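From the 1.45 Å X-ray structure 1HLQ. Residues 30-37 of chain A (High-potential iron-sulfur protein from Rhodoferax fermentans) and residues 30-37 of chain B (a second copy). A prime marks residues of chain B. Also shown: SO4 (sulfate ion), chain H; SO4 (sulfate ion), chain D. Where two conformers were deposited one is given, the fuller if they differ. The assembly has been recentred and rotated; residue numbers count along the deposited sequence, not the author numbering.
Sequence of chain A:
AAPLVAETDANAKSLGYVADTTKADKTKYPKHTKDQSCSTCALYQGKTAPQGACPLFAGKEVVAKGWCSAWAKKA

Chain A, residues 30-37: PKHTKDQS
Chain B, residues 30-37: PKHTKDQS

Two copies of the same irregular segment, with neither helix nor strand, meet around a pair of lysines. The CA atoms nearest each other across the two copies are those of Lys31 and Lys31′, 6.9 Å apart, and the contact is small: 246 Å² buried, both sides summed.

Pro30 (phi/psi -66/-13, ring C-gamma endo) leads into the contact without touching the other copy; its ring holds phi near -65°. Lys31 (-91/-2) dominates the contact. Its CA-to-CB bond points toward chain B, and chi1 to chi4 of m, t, t, m extend the chain before turning the ammonium, so that NZ donates a hydrogen bond to Lys31′ O at 3.0 Å. The exchange is reciprocal: Lys31′ NZ donates to Lys31 O at 2.8 Å. Lys31′ is the straighter of the two, m, t, t, t. Lysine suits this place because its long aliphatic stem reaches across to a main-chain carbonyl; the stems also pass each other, with Lys31 CD 4.0 Å from Lys31′ CB.

The CA-to-CB bond of His32 (-64/148, chi1 t, chi2 94°) points away from the partner, and the residue is buried. Here the backbone changes to an extended course, which continues through Thr33 (-139/163).

Thr33, its CA-to-CB bond sideways to chain B, opens a type I turn ending at Gln36, closed by Gln36 N to Thr33 O at 2.9 Å. Its chi1 of 70° (p) lets OG1 accept from Asp35 N at 3.2 Å, while CG2 lies 3.2 Å from Lys31′ NZ. Threonine thus offers a hydroxyl to its own turn and a methyl to the neighbour. Across the contact, Thr33′ CG2 lies 3.5 Å from Lys31 NZ.

Lys34 (-75/-2; chi1 p, chi2 t, chi3 m, chi4 -149°) and Asp35 (-75/-18; chi1 m, chi2 130°) occupy the turn's central positions, out of reach of chain B; both are exposed, as suits charged side chains. Lys34 N donates to a sulfate, chain D, at 2.8 Å to O1 and weakly at 3.2 Å to O4. Lys34′ holds the chain H sulfate differently, through N to O4 at 2.8 Å and NZ to O2 at 2.6 Å.

The CA-to-CB bond of Gln36 (-91/121; chi1 m, chi2 t, chi3 2°) points toward the other copy. Its amide NE2 donates weakly to Lys31 O at 3.2 Å, so that carbonyl serves both its own chain's glutamine and the partner's lysine. Gln36 NE2 and Lys31′ NZ stand 3.4 Å apart, but as two donors they form no hydrogen bond. The same weak bond recurs in the second copy, Gln36′ NE2 to Lys31′ O at 3.2 Å.

Ser37 (-152/171, chi1 p) continues in an extended conformation, out of reach of chain B.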

# COMPACT_ATOMS: atom_id res chain seq x y z
N PRO A 30 3.01 9.06 -17.96
CA PRO A 30 3.99 9.47 -18.95
C PRO A 30 5.43 9.45 -18.51
O PRO A 30 6.31 9.54 -19.40
CB PRO A 30 3.53 10.86 -19.39
CG PRO A 30 2.82 11.38 -18.20
CD PRO A 30 2.14 10.19 -17.57
N LYS A 31 5.75 9.32 -17.23
CA LYS A 31 7.13 9.20 -16.78
C LYS A 31 7.61 7.75 -16.69
O LYS A 31 8.79 7.47 -16.39
CB LYS A 31 7.28 9.91 -15.43
CG LYS A 31 7.06 11.42 -15.58
CD LYS A 31 7.20 12.13 -14.25
CE LYS A 31 7.00 13.64 -14.34
NZ LYS A 31 8.25 14.37 -14.61
N HIS A 32 6.72 6.80 -16.99
CA HIS A 32 7.13 5.40 -17.06
C HIS A 32 8.14 5.23 -18.19
O HIS A 32 8.01 5.83 -19.25
CB HIS A 32 5.92 4.52 -17.39
CG HIS A 32 6.24 3.19 -17.97
ND1 HIS A 32 6.37 2.02 -17.26
CD2 HIS A 32 6.49 2.88 -19.27
CE1 HIS A 32 6.70 1.04 -18.11
NE2 HIS A 32 6.79 1.55 -19.34
N THR A 33 9.08 4.31 -18.02
CA THR A 33 9.91 3.85 -19.12
C THR A 33 10.05 2.34 -18.96
O THR A 33 9.92 1.84 -17.84
CB THR A 33 11.33 4.40 -19.29
OG1 THR A 33 12.17 3.90 -18.26
CG2 THR A 33 11.35 5.92 -19.30
N LYS A 34 10.46 1.63 -20.02
CA LYS A 34 10.65 0.17 -19.89
C LYS A 34 11.90 -0.17 -19.11
O LYS A 34 12.13 -1.35 -18.80
CB LYS A 34 10.49 -0.66 -21.15
CG LYS A 34 11.42 -0.35 -22.30
CD LYS A 34 10.86 -0.85 -23.62
CE LYS A 34 11.26 -2.28 -23.93
NZ LYS A 34 11.38 -2.51 -25.41
N ASP A 35 12.70 0.81 -18.68
CA ASP A 35 13.79 0.60 -17.77
C ASP A 35 13.26 0.38 -16.34
O ASP A 35 13.98 -0.08 -15.46
CB ASP A 35 14.81 1.74 -17.71
CG ASP A 35 15.81 1.62 -18.85
OD1 ASP A 35 16.00 2.64 -19.54
OD2 ASP A 35 16.36 0.50 -19.00
N GLN A 36 12.02 0.78 -16.10
CA GLN A 36 11.37 0.60 -14.82
C GLN A 36 10.62 -0.74 -14.83
O GLN A 36 9.72 -0.94 -15.60
CB GLN A 36 10.38 1.74 -14.55
CG GLN A 36 11.01 3.11 -14.59
CD GLN A 36 10.00 4.22 -14.36
OE1 GLN A 36 8.81 4.02 -14.13
NE2 GLN A 36 10.45 5.47 -14.46
N SER A 37 10.99 -1.59 -13.89
CA SER A 37 10.26 -2.85 -13.70
C SER A 37 10.41 -3.23 -12.24
O SER A 37 11.25 -2.71 -11.52
CB SER A 37 10.73 -3.96 -14.64
OG SER A 37 12.09 -4.22 -14.34
N PRO B 30 15.45 12.37 -11.20
CA PRO B 30 15.23 13.42 -12.18
C PRO B 30 13.80 13.60 -12.63
O PRO B 30 13.48 14.67 -13.17
CB PRO B 30 16.17 13.06 -13.34
CG PRO B 30 16.34 11.59 -13.21
CD PRO B 30 16.42 11.38 -11.71
N LYS B 31 12.96 12.60 -12.41
CA LYS B 31 11.56 12.70 -12.80
C LYS B 31 10.66 13.24 -11.71
O LYS B 31 9.48 13.49 -11.97
CB LYS B 31 11.06 11.40 -13.39
CG LYS B 31 11.90 11.02 -14.60
CD LYS B 31 11.52 9.57 -14.93
CE LYS B 31 12.07 9.15 -16.28
NZ LYS B 31 11.52 7.82 -16.67
N HIS B 32 11.23 13.52 -10.53
CA HIS B 32 10.48 14.21 -9.50
C HIS B 32 9.99 15.56 -10.03
O HIS B 32 10.66 16.21 -10.83
CB HIS B 32 11.37 14.45 -8.26
CG HIS B 32 10.90 15.56 -7.38
ND1 HIS B 32 10.09 15.43 -6.28
CD2 HIS B 32 11.15 16.88 -7.50
CE1 HIS B 32 9.88 16.63 -5.75
NE2 HIS B 32 10.52 17.52 -6.48
N THR B 33 8.81 15.99 -9.60
CA THR B 33 8.32 17.35 -9.86
C THR B 33 7.74 17.86 -8.54
O THR B 33 7.36 17.03 -7.70
CB THR B 33 7.25 17.53 -10.94
OG1 THR B 33 5.99 17.02 -10.47
CG2 THR B 33 7.62 16.81 -12.24
N LYS B 34 7.57 19.17 -8.42
CA LYS B 34 6.97 19.73 -7.21
C LYS B 34 5.47 19.48 -7.15
O LYS B 34 4.81 19.82 -6.17
CB LYS B 34 7.21 21.24 -7.10
CG LYS B 34 8.69 21.55 -6.97
CD LYS B 34 8.87 23.07 -6.93
CE LYS B 34 10.34 23.38 -6.73
NZ LYS B 34 11.18 22.83 -7.82
N ASP B 35 4.90 18.99 -8.25
CA ASP B 35 3.51 18.60 -8.35
C ASP B 35 3.28 17.24 -7.68
O ASP B 35 2.14 16.86 -7.44
CB ASP B 35 3.08 18.56 -9.81
CG ASP B 35 3.18 19.92 -10.47
OD1 ASP B 35 3.92 20.05 -11.46
OD2 ASP B 35 2.55 20.86 -9.93
N GLN B 36 4.37 16.54 -7.37
CA GLN B 36 4.33 15.27 -6.68
C GLN B 36 4.54 15.50 -5.19
O GLN B 36 5.53 16.09 -4.73
CB GLN B 36 5.43 14.31 -7.14
CG GLN B 36 5.46 14.08 -8.63
CD GLN B 36 6.58 13.19 -9.10
OE1 GLN B 36 7.34 12.64 -8.30
NE2 GLN B 36 6.70 13.10 -10.41
N SER B 37 3.61 15.01 -4.39
CA SER B 37 3.74 15.05 -2.95
C SER B 37 2.87 13.95 -2.37
O SER B 37 2.00 13.43 -3.09
CB SER B 37 3.32 16.42 -2.41
OG SER B 37 2.03 16.81 -2.86
S SO4 H . 9.06 21.42 -10.95
O1 SO4 H . 8.99 22.21 -12.21
O2 SO4 H . 9.85 22.23 -9.94
O3 SO4 H . 9.74 20.11 -11.17
O4 SO4 H . 7.69 21.18 -10.39
S SO4 D . 10.59 3.37 -23.17
O1 SO4 D . 9.51 2.57 -22.52
O2 SO4 D . 10.26 4.82 -23.06
O3 SO4 D . 10.66 2.92 -24.60
O4 SO4 D . 11.90 3.11 -22.50